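Local coordinates for protein alkaline phosphatase (Thermus thermophilus, PDB 7KWD) that probably hydrolyses phosphate monoesters as a homodimeric alkaline phosphatase, using zinc and magnesium ions held in its active site, at residues Q29-L34 with N457-R462; R73-Y78 with M439-G444; L82-S87 with A435-L440; F102-K107 with Y472-M477. All coordinates share one frame; numbering follows the deposited sequence. Where two conformers were deposited one is given.

Contact 1: residues Q29-L34 with N457-R462; sequences QNQPSL and NTHVFR
His459 and Arg462, one turn apart on a helix, receive Gln31 and Pro32 of the N-terminal loop. The imidazole meets Pro32 at its edge: NE2 donates to Pro32 O at 2.8 Å, with the oxygen practically in the ring plane. On the other ring nitrogen, ND1 accepts from Arg462 NH1 at 3.2 Å, again in plane, so a bond at each nitrogen fixes the rotation of the ring and indicates a proton on NE2. With CG anti to the backbone N (chi1 -165°), the ring is carried out toward the loop. The Gln31 amide lies flat on the Arg462 guanidinium, the planes 9° apart and Gln31 NE2 3.4 Å above the guanidinium plane, over its centre; this is stacking, and Gln31 NE2 bonds instead to Leu28 O. The contact is at the surface, where the loop before strand 40-46 lies against helix 459-468. Pro32 also packs on Val455 of strand 454-456, and Asn457 and Thr458 rest on helix 95-104.

Contact 2: residues R73-Y78 with M439-G444; sequences RLLARY and MLLLYG
Leu74, Leu75 and Tyr78, from the end of helix 70-75 and the turn after it, pack on strand 438-443 of the central sheet in the alkaline phosphatase fold, a helix-on-strand contact built from apolar and aromatic groups. The aliphatic part joins three leucines and Met439. Leu74 sets CB against Leu441 CD2 at 3.7 Å, the two side chains crossing at about a right angle, while its CD2 reaches the Tyr443 ring. Further toward the start of the strand, Leu75 CD2 touches Met439 SD at 4.0 Å. Leu441, with CG anti to the backbone N (chi1 161°), spreads its two methyls between Leu74 and Tyr78: CD1 lies 4.0 Å from Tyr78 CB. Leu74 and Tyr443 also touch helix 283-306, and Leu75 packs on Leu454 of the second subunit, so the layer continues into the dimer interface. Among backbone polar groups, Leu74 O accepts from both Arg77 N and Tyr78 N, which closes the helix end and brings Tyr78 round to the strand.

The aromatic pair is edge-to-face, the edge of Tyr443 directed at the face of Tyr78 with planes at 54°. The hydroxyl of Tyr443 is held by Asp305. Tyr443 CD2 stands 3.6 Å above the plane of the Tyr78 ring, over its centre, and Arg77 CG lies over the opposite face, toward its rim.

Contact 3: residues L82-S87 with A435-L440; sequences LINTYS and ASPVML
Ile83 and Val438 form an antiparallel hydrogen-bonded pair where strands 80-84 and 438-443 meet, their short segments 123° apart. Ile83 N donates to Val438 O at 2.9 Å and Val438 N to Ile83 O at 3.1 Å. Two CA-H...O contacts flank them, Leu82 CA to Val438 O and Pro437 CA to Ile83 O. Apolar contacts gather on the sheet face bearing Ile83 and Val438: Ile83 CG1, set between the backbone N and the carbonyl carbon (chi1 50°), touches Val438 CG2 at 3.7 Å, and Ile83 CG2 meets Leu440 CD2. Thr85 CG2 comes against Val438 CG2 from the chain beyond the strand; its side chain is about 4 Å from that of the zinc ligand His318. One water accepts from Thr85 N and lies near Ala435 O and Asn84 OD1; Asn84 OD1 accepts from Gln58 NE2 of the second subunit. Another accepts from Thr85 OG1 and donates to Ser436 O at 2.6 Å. Where direct pairing stops, water thus links the polar groups of the two segments.

Contact 4: residues F102-K107 with Y472-M477; sequences FSCGVK and YQNPVM
Asn474 reaches across to the end of helix 95-104 and donates from ND2 to Cys104 O at 3.0 Å. The bond is nearly straight, 170° at the hydrogen, with the oxygen close to the Asn474 amide plane and the donor on a carbonyl lone pair. Asn474 CG stands anti to its own carbonyl carbon (chi1 -87°), directed at the helix end, and ND2 also comes within 3.4 Å of Cys104 CB. The other end of the amide is occupied too, since OD1 accepts from Lys123 N, so both ends fix the rotation of the group. Cys104 is the last residue of helix 95-104 of the alkaline phosphatase fold; Gly105, the first to leave helical backbone angles, has positive phi (80°), and the chain then brings Val106 beside the segment leading to helix 479-487. Val106 CG1, anti to the carbonyl carbon, does most of the touching: it lies 3.8 Å from Val476 CG2 and 3.6 Å from Pro475 O. That oxygen is bound by His116 NE2. Past Val106 the two segments are bridged by a water that donates to Lys107 O at 2.8 Å and accepts from Met477 N at 3.0 Å.

Contacts 2 and 3 lie on successive parts of strand 438-443, share Met439 and Leu440, and have centres 16 Å apart; both touch the second subunit, linking the sheet to the dimer interface. Along the chain both are nested inside the loop closed by contact 1, whereas contact 4 crosses all three. Contacts 1 and 4, about 12 Å apart between centres, meet where Phe461 packs on helix 95-104 and on Tyr472. Lys107 of contact 4 joins three of the sites: its NZ hydrogen-bonds Asn457 OD1 of contact 1 and Tyr86 O of contact 3. Early and late parts of the chain are thus brought together, and of the four contacts it is contact 3 that comes nearest the metal site.

Contact 1: residues Q29-L34 with N457-R462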
loop_
_atom_site.group_PDB
_atom_site.type_symbol
_atom_site.label_atom_id
_atom_site.label_comp_id
_atom_site.label_asym_id
_atom_site.label_seq_id
_atom_site.Cartn_x
_atom_site.Cartn_y
_atom_site.Cartn_z
ATOM N N GLN A 29 -8.289 -17.983 -9.056
ATOM C CA GLN A 29 -9.531 -18.426 -9.666
ATOM C C GLN A 29 -10.575 -17.315 -9.734
ATOM O O GLN A 29 -11.712 -17.569 -10.141
ATOM C CB GLN A 29 -10.067 -19.639 -8.912
ATOM C CG GLN A 29 -9.111 -20.854 -8.916
ATOM C CD GLN A 29 -8.810 -21.385 -10.322
ATOM O OE1 GLN A 29 -7.666 -21.717 -10.654
ATOM N NE2 GLN A 29 -9.832 -21.474 -11.141
ATOM N N ASN A 30 -10.214 -16.097 -9.348
ATOM C CA ASN A 30 -11.089 -14.933 -9.474
ATOM C C ASN A 30 -10.778 -14.299 -10.819
ATOM O O ASN A 30 -9.794 -13.571 -10.956
ATOM C CB ASN A 30 -10.878 -13.939 -8.342
ATOM C CG ASN A 30 -11.735 -12.698 -8.511
ATOM O OD1 ASN A 30 -12.844 -12.770 -9.034
ATOM N ND2 ASN A 30 -11.228 -11.558 -8.081
ATOM N N GLN A 31 -11.581 -14.629 -11.831
ATOM C CA GLN A 31 -11.310 -14.305 -13.231
ATOM C C GLN A 31 -12.515 -13.590 -13.819
ATOM O O GLN A 31 -13.179 -14.092 -14.741
ATOM C CB GLN A 31 -10.967 -15.575 -14.020
ATOM C CG GLN A 31 -9.670 -16.184 -13.525
ATOM C CD GLN A 31 -9.151 -17.341 -14.357
ATOM O OE1 GLN A 31 -9.590 -17.600 -15.480
ATOM N NE2 GLN A 31 -8.179 -18.046 -13.793
ATOM N N PRO A 32 -12.804 -12.403 -13.332
ATOM C CA PRO A 32 -14.010 -11.710 -13.776
ATOM C C PRO A 32 -13.927 -11.320 -15.235
ATOM O O PRO A 32 -12.872 -10.946 -15.745
ATOM C CB PRO A 32 -14.066 -10.468 -12.867
ATOM C CG PRO A 32 -12.647 -10.255 -12.475
ATOM C CD PRO A 32 -12.081 -11.639 -12.297
ATOM N N SER A 33 -15.075 -11.373 -15.886
ATOM C CA SER A 33 -15.231 -11.082 -17.296
ATOM C C SER A 33 -15.554 -9.621 -17.499
ATOM O O SER A 33 -16.205 -8.989 -16.659
ATOM C CB SER A 33 -16.379 -11.922 -17.889
ATOM O OG SER A 33 -15.987 -13.286 -18.011
ATOM N N LEU A 34 -15.088 -9.090 -18.635
ATOM C CA LEU A 34 -15.521 -7.768 -19.072
ATOM C C LEU A 34 -16.981 -7.770 -19.493
ATOM O O LEU A 34 -17.720 -6.824 -19.195
ATOM C CB LEU A 34 -14.670 -7.308 -20.242
ATOM C CG LEU A 34 -13.203 -6.936 -19.997
ATOM C CD1 LEU A 34 -12.548 -6.632 -21.359
ATOM C CD2 LEU A 34 -13.098 -5.740 -19.030
ATOM N N ASN A 457 -2.148 -11.051 -11.343
ATOM C CA ASN A 457 -1.701 -10.199 -12.440
ATOM C C ASN A 457 -1.881 -10.898 -13.789
ATOM O O ASN A 457 -2.110 -10.228 -14.809
ATOM C CB ASN A 457 -0.270 -9.701 -12.195
ATOM C CG ASN A 457 0.779 -10.802 -11.998
ATOM O OD1 ASN A 457 0.506 -12.007 -12.011
ATOM N ND2 ASN A 457 2.009 -10.360 -11.813
ATOM N N THR A 458 -1.875 -12.235 -13.809
ATOM C CA THR A 458 -2.086 -12.920 -15.080
ATOM C C THR A 458 -3.479 -12.666 -15.634
ATOM O O THR A 458 -3.730 -12.914 -16.812
ATOM C CB THR A 458 -1.905 -14.434 -14.960
ATOM O OG1 THR A 458 -2.701 -14.952 -13.878
ATOM C CG2 THR A 458 -0.430 -14.749 -14.717
ATOM N N HIS A 459 -4.398 -12.190 -14.811
ATOM C CA HIS A 459 -5.736 -11.951 -15.331
ATOM C C HIS A 459 -5.765 -10.782 -16.299
ATOM O O HIS A 459 -6.685 -10.682 -17.127
ATOM C CB HIS A 459 -6.714 -11.705 -14.207
ATOM C CG HIS A 459 -8.130 -11.814 -14.646
ATOM N ND1 HIS A 459 -8.635 -12.959 -15.221
ATOM C CD2 HIS A 459 -9.128 -10.904 -14.667
ATOM C CE1 HIS A 459 -9.900 -12.758 -15.543
ATOM N NE2 HIS A 459 -10.224 -11.524 -15.207
ATOM N N VAL A 460 -4.769 -9.890 -16.226
ATOM C CA VAL A 460 -4.736 -8.811 -17.191
ATOM C C VAL A 460 -4.634 -9.377 -18.603
ATOM O O VAL A 460 -5.273 -8.869 -19.542
ATOM C CB VAL A 460 -3.603 -7.830 -16.867
ATOM C CG1 VAL A 460 -3.432 -6.936 -18.050
ATOM C CG2 VAL A 460 -3.951 -7.088 -15.581
ATOM N N PHE A 461 -3.881 -10.469 -18.769
ATOM C CA PHE A 461 -3.837 -11.159 -20.056
ATOM C C PHE A 461 -5.225 -11.604 -20.512
ATOM O O PHE A 461 -5.610 -11.378 -21.659
ATOM C CB PHE A 461 -2.912 -12.362 -19.945
ATOM C CG PHE A 461 -2.788 -13.164 -21.217
ATOM C CD1 PHE A 461 -2.054 -12.681 -22.290
ATOM C CD2 PHE A 461 -3.411 -14.403 -21.331
ATOM C CE1 PHE A 461 -1.916 -13.422 -23.449
ATOM C CE2 PHE A 461 -3.296 -15.137 -22.490
ATOM C CZ PHE A 461 -2.538 -14.654 -23.547
ATOM N N ARG A 462 -6.001 -12.227 -19.613
ATOM C CA ARG A 462 -7.347 -12.663 -19.972
ATOM C C ARG A 462 -8.252 -11.497 -20.335
ATOM O O ARG A 462 -9.050 -11.588 -21.280
ATOM C CB ARG A 462 -7.950 -13.469 -18.821
ATOM C CG ARG A 462 -7.180 -14.749 -18.622
ATOM C CD ARG A 462 -7.861 -15.714 -17.678
ATOM N NE ARG A 462 -6.845 -16.608 -17.166
ATOM C CZ ARG A 462 -6.157 -16.359 -16.061
ATOM N NH1 ARG A 462 -6.424 -15.265 -15.356
ATOM N NH2 ARG A 462 -5.219 -17.202 -15.672
#

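Contact 2: residues R73-Y78 with M439-G444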
loop_
_atom_site.group_PDB
_atom_site.type_symbol
_atom_site.label_atom_id
_atom_site.label_comp_id
_atom_site.label_asym_id
_atom_site.label_seq_id
_atom_site.Cartn_x
_atom_site.Cartn_y
_atom_site.Cartn_z
ATOM N N ARG A 73 -10.353 10.819 -9.728
ATOM C CA ARG A 73 -11.688 10.812 -10.338
ATOM C C ARG A 73 -12.010 9.452 -10.941
ATOM O O ARG A 73 -13.154 8.987 -10.846
ATOM C CB ARG A 73 -11.788 11.893 -11.408
ATOM C CG ARG A 73 -11.390 13.274 -10.897
ATOM C CD ARG A 73 -11.485 14.386 -11.997
ATOM N NE ARG A 73 -10.625 15.556 -11.732
ATOM C CZ ARG A 73 -10.840 16.767 -12.256
ATOM N NH1 ARG A 73 -11.873 16.969 -13.067
ATOM N NH2 ARG A 73 -10.047 17.783 -11.954
ATOM N N LEU A 74 -11.016 8.804 -11.588
ATOM C CA LEU A 74 -11.265 7.497 -12.179
ATOM C C LEU A 74 -11.489 6.444 -11.089
ATOM O O LEU A 74 -12.429 5.647 -11.157
ATOM C CB LEU A 74 -10.124 7.070 -13.110
ATOM C CG LEU A 74 -9.801 7.959 -14.293
ATOM C CD1 LEU A 74 -8.863 7.346 -15.282
ATOM C CD2 LEU A 74 -11.070 8.381 -14.984
ATOM N N LEU A 75 -10.627 6.404 -10.083
ATOM C CA LEU A 75 -10.820 5.390 -9.050
ATOM C C LEU A 75 -12.118 5.593 -8.270
ATOM O O LEU A 75 -12.626 4.638 -7.682
ATOM C CB LEU A 75 -9.649 5.403 -8.075
ATOM C CG LEU A 75 -8.278 5.050 -8.666
ATOM C CD1 LEU A 75 -7.231 5.351 -7.613
ATOM C CD2 LEU A 75 -8.197 3.588 -9.072
ATOM N N ALA A 76 -12.653 6.818 -8.274
ATOM C CA ALA A 76 -13.884 7.190 -7.596
ATOM C C ALA A 76 -15.116 6.910 -8.431
ATOM O O ALA A 76 -16.222 7.179 -7.968
ATOM C CB ALA A 76 -13.840 8.683 -7.229
ATOM N N ARG A 77 -14.959 6.353 -9.626
ATOM C CA ARG A 77 -16.108 6.164 -10.495
ATOM C C ARG A 77 -16.072 4.880 -11.317
ATOM O O ARG A 77 -17.107 4.252 -11.542
ATOM C CB ARG A 77 -16.203 7.363 -11.430
ATOM C CG ARG A 77 -17.425 7.351 -12.296
ATOM C CD ARG A 77 -17.643 8.696 -12.980
ATOM N NE ARG A 77 -18.732 8.608 -13.951
ATOM C CZ ARG A 77 -19.038 9.549 -14.836
ATOM N NH1 ARG A 77 -18.328 10.675 -14.895
ATOM N NH2 ARG A 77 -20.053 9.352 -15.660
ATOM N N TYR A 78 -14.926 4.463 -11.764
ATOM C CA TYR A 78 -14.886 3.368 -12.718
ATOM C C TYR A 78 -14.414 2.096 -12.056
ATOM O O TYR A 78 -13.835 2.126 -10.966
ATOM C CB TYR A 78 -13.969 3.756 -13.881
ATOM C CG TYR A 78 -14.644 4.752 -14.776
ATOM C CD1 TYR A 78 -14.412 6.099 -14.649
ATOM C CD2 TYR A 78 -15.553 4.333 -15.718
ATOM C CE1 TYR A 78 -15.055 7.011 -15.464
ATOM C CE2 TYR A 78 -16.202 5.225 -16.517
ATOM C CZ TYR A 78 -15.953 6.560 -16.405
ATOM O OH TYR A 78 -16.616 7.441 -17.239
ATOM N N MET A 439 -2.811 -1.368 -8.060
ATOM C CA MET A 439 -3.983 -0.877 -8.775
ATOM C C MET A 439 -4.224 -1.574 -10.106
ATOM O O MET A 439 -3.316 -1.764 -10.908
ATOM C CB MET A 439 -3.797 0.609 -9.035
ATOM C CG MET A 439 -4.823 1.246 -9.937
ATOM S SD MET A 439 -4.433 2.986 -10.196
ATOM C CE MET A 439 -3.142 2.928 -11.354
ATOM N N LEU A 440 -5.502 -1.889 -10.363
ATOM C CA LEU A 440 -5.989 -2.266 -11.689
ATOM C C LEU A 440 -7.303 -1.535 -11.928
ATOM O O LEU A 440 -8.228 -1.651 -11.115
ATOM C CB LEU A 440 -6.219 -3.767 -11.804
ATOM C CG LEU A 440 -7.021 -4.305 -12.993
ATOM C CD1 LEU A 440 -6.354 -4.061 -14.366
ATOM C CD2 LEU A 440 -7.185 -5.782 -12.794
ATOM N N LEU A 441 -7.387 -0.827 -13.049
ATOM C CA LEU A 441 -8.519 0.053 -13.327
ATOM C C LEU A 441 -8.936 -0.057 -14.784
ATOM O O LEU A 441 -8.086 -0.047 -15.675
ATOM C CB LEU A 441 -8.158 1.509 -13.010
ATOM C CG LEU A 441 -8.947 2.689 -13.588
ATOM C CD1 LEU A 441 -10.258 2.824 -12.875
ATOM C CD2 LEU A 441 -8.138 3.960 -13.389
ATOM N N LEU A 442 -10.245 -0.089 -15.015
ATOM C CA LEU A 442 -10.822 -0.220 -16.346
ATOM C C LEU A 442 -11.618 1.021 -16.710
ATOM O O LEU A 442 -12.489 1.463 -15.950
ATOM C CB LEU A 442 -11.747 -1.425 -16.440
ATOM C CG LEU A 442 -11.117 -2.763 -16.042
ATOM C CD1 LEU A 442 -12.186 -3.878 -16.078
ATOM C CD2 LEU A 442 -9.999 -3.076 -16.967
ATOM N N TYR A 443 -11.341 1.577 -17.876
ATOM C CA TYR A 443 -12.009 2.804 -18.305
ATOM C C TYR A 443 -12.585 2.522 -19.680
ATOM O O TYR A 443 -11.852 2.452 -20.681
ATOM C CB TYR A 443 -11.063 4.001 -18.322
ATOM C CG TYR A 443 -11.784 5.292 -18.643
ATOM C CD1 TYR A 443 -11.999 5.690 -19.956
ATOM C CD2 TYR A 443 -12.289 6.091 -17.636
ATOM C CE1 TYR A 443 -12.689 6.855 -20.253
ATOM C CE2 TYR A 443 -12.959 7.261 -17.931
ATOM C CZ TYR A 443 -13.148 7.642 -19.239
ATOM O OH TYR A 443 -13.825 8.818 -19.500
ATOM N N GLY A 444 -13.881 2.351 -19.727
ATOM C CA GLY A 444 -14.529 1.989 -20.971
ATOM C C GLY A 444 -16.030 2.065 -20.832
ATOM O O GLY A 444 -16.576 2.264 -19.738
#

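Contact 3: residues L82-S87 with A435-L440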
loop_
_atom_site.group_PDB
_atom_site.type_symbol
_atom_site.label_atom_id
_atom_site.label_comp_id
_atom_site.label_asym_id
_atom_site.label_seq_id
_atom_site.Cartn_x
_atom_site.Cartn_y
_atom_site.Cartn_z
ATOM N N LEU A 82 -7.540 -4.869 -7.631
ATOM C CA LEU A 82 -6.209 -5.114 -7.135
ATOM C C LEU A 82 -5.633 -6.312 -7.861
ATOM O O LEU A 82 -6.353 -7.297 -8.095
ATOM C CB LEU A 82 -6.237 -5.417 -5.640
ATOM C CG LEU A 82 -6.651 -4.311 -4.679
ATOM C CD1 LEU A 82 -6.672 -4.851 -3.233
ATOM C CD2 LEU A 82 -5.739 -3.137 -4.829
ATOM N N ILE A 83 -4.339 -6.251 -8.184
ATOM C CA ILE A 83 -3.654 -7.428 -8.690
ATOM C C ILE A 83 -2.574 -7.884 -7.719
ATOM O O ILE A 83 -1.841 -7.068 -7.152
ATOM C CB ILE A 83 -3.053 -7.209 -10.086
ATOM C CG1 ILE A 83 -2.219 -5.931 -10.129
ATOM C CG2 ILE A 83 -4.149 -7.201 -11.168
ATOM C CD1 ILE A 83 -1.324 -5.925 -11.331
ATOM N N ASN A 84 -2.444 -9.209 -7.580
ATOM C CA ASN A 84 -1.256 -9.814 -6.981
ATOM C C ASN A 84 -0.120 -9.815 -8.004
ATOM O O ASN A 84 -0.323 -10.112 -9.188
ATOM C CB ASN A 84 -1.560 -11.239 -6.504
ATOM C CG ASN A 84 -2.115 -11.274 -5.097
ATOM O OD1 ASN A 84 -1.737 -10.469 -4.232
ATOM N ND2 ASN A 84 -3.025 -12.203 -4.849
ATOM N N THR A 85 1.085 -9.456 -7.545
ATOM C CA THR A 85 2.201 -9.234 -8.455
ATOM C C THR A 85 3.300 -10.277 -8.336
ATOM O O THR A 85 4.299 -10.187 -9.058
ATOM C CB THR A 85 2.810 -7.864 -8.194
ATOM O OG1 THR A 85 3.243 -7.814 -6.814
ATOM C CG2 THR A 85 1.786 -6.792 -8.450
ATOM N N TYR A 86 3.175 -11.224 -7.421
ATOM C CA TYR A 86 4.243 -12.197 -7.249
ATOM C C TYR A 86 4.539 -12.957 -8.540
ATOM O O TYR A 86 3.660 -13.233 -9.366
ATOM C CB TYR A 86 3.921 -13.168 -6.127
ATOM C CG TYR A 86 2.603 -13.888 -6.163
ATOM C CD1 TYR A 86 2.452 -15.086 -6.848
ATOM C CD2 TYR A 86 1.534 -13.423 -5.420
ATOM C CE1 TYR A 86 1.234 -15.776 -6.825
ATOM C CE2 TYR A 86 0.344 -14.089 -5.392
ATOM C CZ TYR A 86 0.199 -15.269 -6.098
ATOM O OH TYR A 86 -0.996 -15.932 -6.056
ATOM N N SER A 87 5.815 -13.273 -8.723
ATOM C CA SER A 87 6.254 -14.036 -9.885
ATOM C C SER A 87 6.285 -15.525 -9.514
ATOM O O SER A 87 5.813 -15.924 -8.442
ATOM C CB SER A 87 7.616 -13.521 -10.351
ATOM O OG SER A 87 8.548 -13.619 -9.302
ATOM N N ALA A 435 5.910 -6.413 -2.234
ATOM C CA ALA A 435 4.981 -7.486 -2.571
ATOM C C ALA A 435 3.514 -7.062 -2.543
ATOM O O ALA A 435 2.628 -7.877 -2.840
ATOM C CB ALA A 435 5.145 -8.639 -1.584
ATOM N N SER A 436 3.242 -5.835 -2.181
ATOM C CA SER A 436 1.875 -5.343 -2.059
ATOM C C SER A 436 1.056 -5.579 -3.334
ATOM O O SER A 436 1.534 -5.313 -4.449
ATOM C CB SER A 436 1.929 -3.832 -1.766
ATOM O OG SER A 436 0.652 -3.246 -1.983
ATOM N N PRO A 437 -0.210 -5.934 -3.216
ATOM C CA PRO A 437 -1.091 -5.838 -4.392
ATOM C C PRO A 437 -1.287 -4.379 -4.793
ATOM O O PRO A 437 -1.196 -3.469 -3.965
ATOM C CB PRO A 437 -2.396 -6.484 -3.923
ATOM C CG PRO A 437 -2.335 -6.470 -2.432
ATOM C CD PRO A 437 -0.888 -6.515 -2.051
ATOM N N VAL A 438 -1.514 -4.149 -6.088
ATOM C CA VAL A 438 -1.522 -2.796 -6.631
ATOM C C VAL A 438 -2.710 -2.601 -7.574
ATOM O O VAL A 438 -3.492 -3.512 -7.844
ATOM C CB VAL A 438 -0.198 -2.467 -7.354
ATOM C CG1 VAL A 438 0.917 -2.385 -6.321
ATOM C CG2 VAL A 438 0.082 -3.533 -8.402
ATOM N N MET A 439 -2.811 -1.368 -8.060
ATOM C CA MET A 439 -3.983 -0.877 -8.775
ATOM C C MET A 439 -4.224 -1.574 -10.106
ATOM O O MET A 439 -3.316 -1.764 -10.908
ATOM C CB MET A 439 -3.797 0.609 -9.035
ATOM C CG MET A 439 -4.823 1.246 -9.937
ATOM S SD MET A 439 -4.433 2.986 -10.196
ATOM C CE MET A 439 -3.142 2.928 -11.354
ATOM N N LEU A 440 -5.502 -1.889 -10.363
ATOM C CA LEU A 440 -5.989 -2.266 -11.689
ATOM C C LEU A 440 -7.303 -1.535 -11.928
ATOM O O LEU A 440 -8.228 -1.651 -11.115
ATOM C CB LEU A 440 -6.219 -3.767 -11.804
ATOM C CG LEU A 440 -7.021 -4.305 -12.993
ATOM C CD1 LEU A 440 -6.354 -4.061 -14.366
ATOM C CD2 LEU A 440 -7.185 -5.782 -12.794
HETATM O O HOH W 1 0.947 -9.166 -4.623
HETATM O O HOH W 2 3.850 -5.361 -5.683
#

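Contact 4: residues F102-K107 with Y472-M477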
loop_
_atom_site.group_PDB
_atom_site.type_symbol
_atom_site.label_atom_id
_atom_site.label_comp_id
_atom_site.label_asym_id
_atom_site.label_seq_id
_atom_site.Cartn_x
_atom_site.Cartn_y
_atom_site.Cartn_z
ATOM N N PHE A 102 1.224 -9.964 -17.574
ATOM C CA PHE A 102 0.256 -9.221 -18.369
ATOM C C PHE A 102 0.173 -9.754 -19.800
ATOM O O PHE A 102 -0.923 -9.957 -20.345
ATOM C CB PHE A 102 0.624 -7.738 -18.428
ATOM C CG PHE A 102 0.550 -7.006 -17.116
ATOM C CD1 PHE A 102 -0.077 -7.549 -16.011
ATOM C CD2 PHE A 102 1.107 -5.744 -17.006
ATOM C CE1 PHE A 102 -0.159 -6.847 -14.827
ATOM C CE2 PHE A 102 1.036 -5.050 -15.823
ATOM C CZ PHE A 102 0.398 -5.598 -14.729
ATOM N N SER A 103 1.334 -9.917 -20.454
ATOM C CA SER A 103 1.345 -10.097 -21.903
ATOM C C SER A 103 1.236 -11.553 -22.303
ATOM O O SER A 103 0.855 -11.830 -23.437
ATOM C CB SER A 103 2.616 -9.517 -22.536
ATOM O OG SER A 103 3.727 -10.284 -22.138
ATOM N N CYS A 104 1.550 -12.481 -21.399
ATOM C CA CYS A 104 1.536 -13.895 -21.717
ATOM C C CYS A 104 0.560 -14.703 -20.879
ATOM O O CYS A 104 0.198 -15.791 -21.305
ATOM C CB CYS A 104 2.944 -14.491 -21.577
ATOM S SG CYS A 104 4.174 -13.704 -22.635
ATOM N N GLY A 105 0.081 -14.177 -19.750
ATOM C CA GLY A 105 -0.927 -14.841 -18.944
ATOM C C GLY A 105 -0.411 -15.931 -18.034
ATOM O O GLY A 105 -1.210 -16.721 -17.523
ATOM N N VAL A 106 0.893 -16.006 -17.820
ATOM C CA VAL A 106 1.488 -17.058 -17.016
ATOM C C VAL A 106 2.598 -16.441 -16.176
ATOM O O VAL A 106 3.181 -15.411 -16.536
ATOM C CB VAL A 106 2.056 -18.233 -17.863
ATOM C CG1 VAL A 106 1.000 -18.897 -18.666
ATOM C CG2 VAL A 106 3.164 -17.762 -18.762
ATOM N N LYS A 107 2.876 -17.075 -15.048
ATOM C CA LYS A 107 3.964 -16.651 -14.181
ATOM C C LYS A 107 5.266 -17.135 -14.779
ATOM O O LYS A 107 5.352 -18.271 -15.268
ATOM C CB LYS A 107 3.813 -17.226 -12.782
ATOM C CG LYS A 107 2.454 -16.979 -12.148
ATOM C CD LYS A 107 2.432 -15.616 -11.487
ATOM C CE LYS A 107 1.302 -15.455 -10.482
ATOM N NZ LYS A 107 1.130 -14.010 -10.084
ATOM N N TYR A 472 -5.856 -16.837 -26.286
ATOM C CA TYR A 472 -5.024 -17.988 -26.610
ATOM C C TYR A 472 -4.273 -18.332 -25.334
ATOM O O TYR A 472 -4.361 -17.616 -24.330
ATOM C CB TYR A 472 -4.076 -17.685 -27.760
ATOM C CG TYR A 472 -3.092 -16.583 -27.446
ATOM C CD1 TYR A 472 -3.442 -15.230 -27.598
ATOM C CD2 TYR A 472 -1.810 -16.883 -27.023
ATOM C CE1 TYR A 472 -2.518 -14.224 -27.356
ATOM C CE2 TYR A 472 -0.892 -15.888 -26.748
ATOM C CZ TYR A 472 -1.241 -14.565 -26.921
ATOM O OH TYR A 472 -0.318 -13.571 -26.634
ATOM N N GLN A 473 -3.520 -19.408 -25.356
ATOM C CA GLN A 473 -2.825 -19.884 -24.172
ATOM C C GLN A 473 -1.330 -19.988 -24.441
ATOM O O GLN A 473 -0.900 -20.195 -25.578
ATOM C CB GLN A 473 -3.363 -21.241 -23.714
ATOM C CG GLN A 473 -3.252 -22.350 -24.739
ATOM C CD GLN A 473 -3.697 -23.687 -24.163
ATOM O OE1 GLN A 473 -4.881 -24.017 -24.207
ATOM N NE2 GLN A 473 -2.756 -24.452 -23.608
ATOM N N ASN A 474 -0.549 -19.807 -23.375
ATOM C CA ASN A 474 0.889 -19.966 -23.321
ATOM C C ASN A 474 1.179 -21.084 -22.331
ATOM O O ASN A 474 0.424 -21.280 -21.374
ATOM C CB ASN A 474 1.595 -18.678 -22.868
ATOM C CG ASN A 474 1.901 -17.734 -24.031
ATOM O OD1 ASN A 474 2.531 -18.110 -25.002
ATOM N ND2 ASN A 474 1.454 -16.485 -23.914
ATOM N N PRO A 475 2.269 -21.801 -22.515
ATOM C CA PRO A 475 2.579 -22.869 -21.564
ATOM C C PRO A 475 2.937 -22.354 -20.182
ATOM O O PRO A 475 3.422 -21.230 -19.993
ATOM C CB PRO A 475 3.766 -23.600 -22.215
ATOM C CG PRO A 475 4.396 -22.556 -23.145
ATOM C CD PRO A 475 3.225 -21.725 -23.628
ATOM N N VAL A 476 2.712 -23.223 -19.223
ATOM C CA VAL A 476 2.904 -22.990 -17.807
ATOM C C VAL A 476 4.121 -23.758 -17.321
ATOM O O VAL A 476 4.495 -24.788 -17.880
ATOM C CB VAL A 476 1.616 -23.442 -17.090
ATOM C CG1 VAL A 476 1.849 -23.583 -15.602
ATOM C CG2 VAL A 476 0.444 -22.471 -17.399
ATOM N N MET A 477 4.740 -23.239 -16.265
ATOM C CA MET A 477 5.798 -23.905 -15.511
ATOM C C MET A 477 5.400 -23.797 -14.048
ATOM O O MET A 477 4.884 -22.760 -13.619
ATOM C CB MET A 477 7.184 -23.256 -15.763
ATOM C CG MET A 477 8.332 -23.636 -14.800
ATOM S SD MET A 477 9.961 -22.907 -15.256
ATOM C CE MET A 477 10.036 -23.311 -17.004
HETATM O O HOH W 3 3.739 -20.552 -15.450
#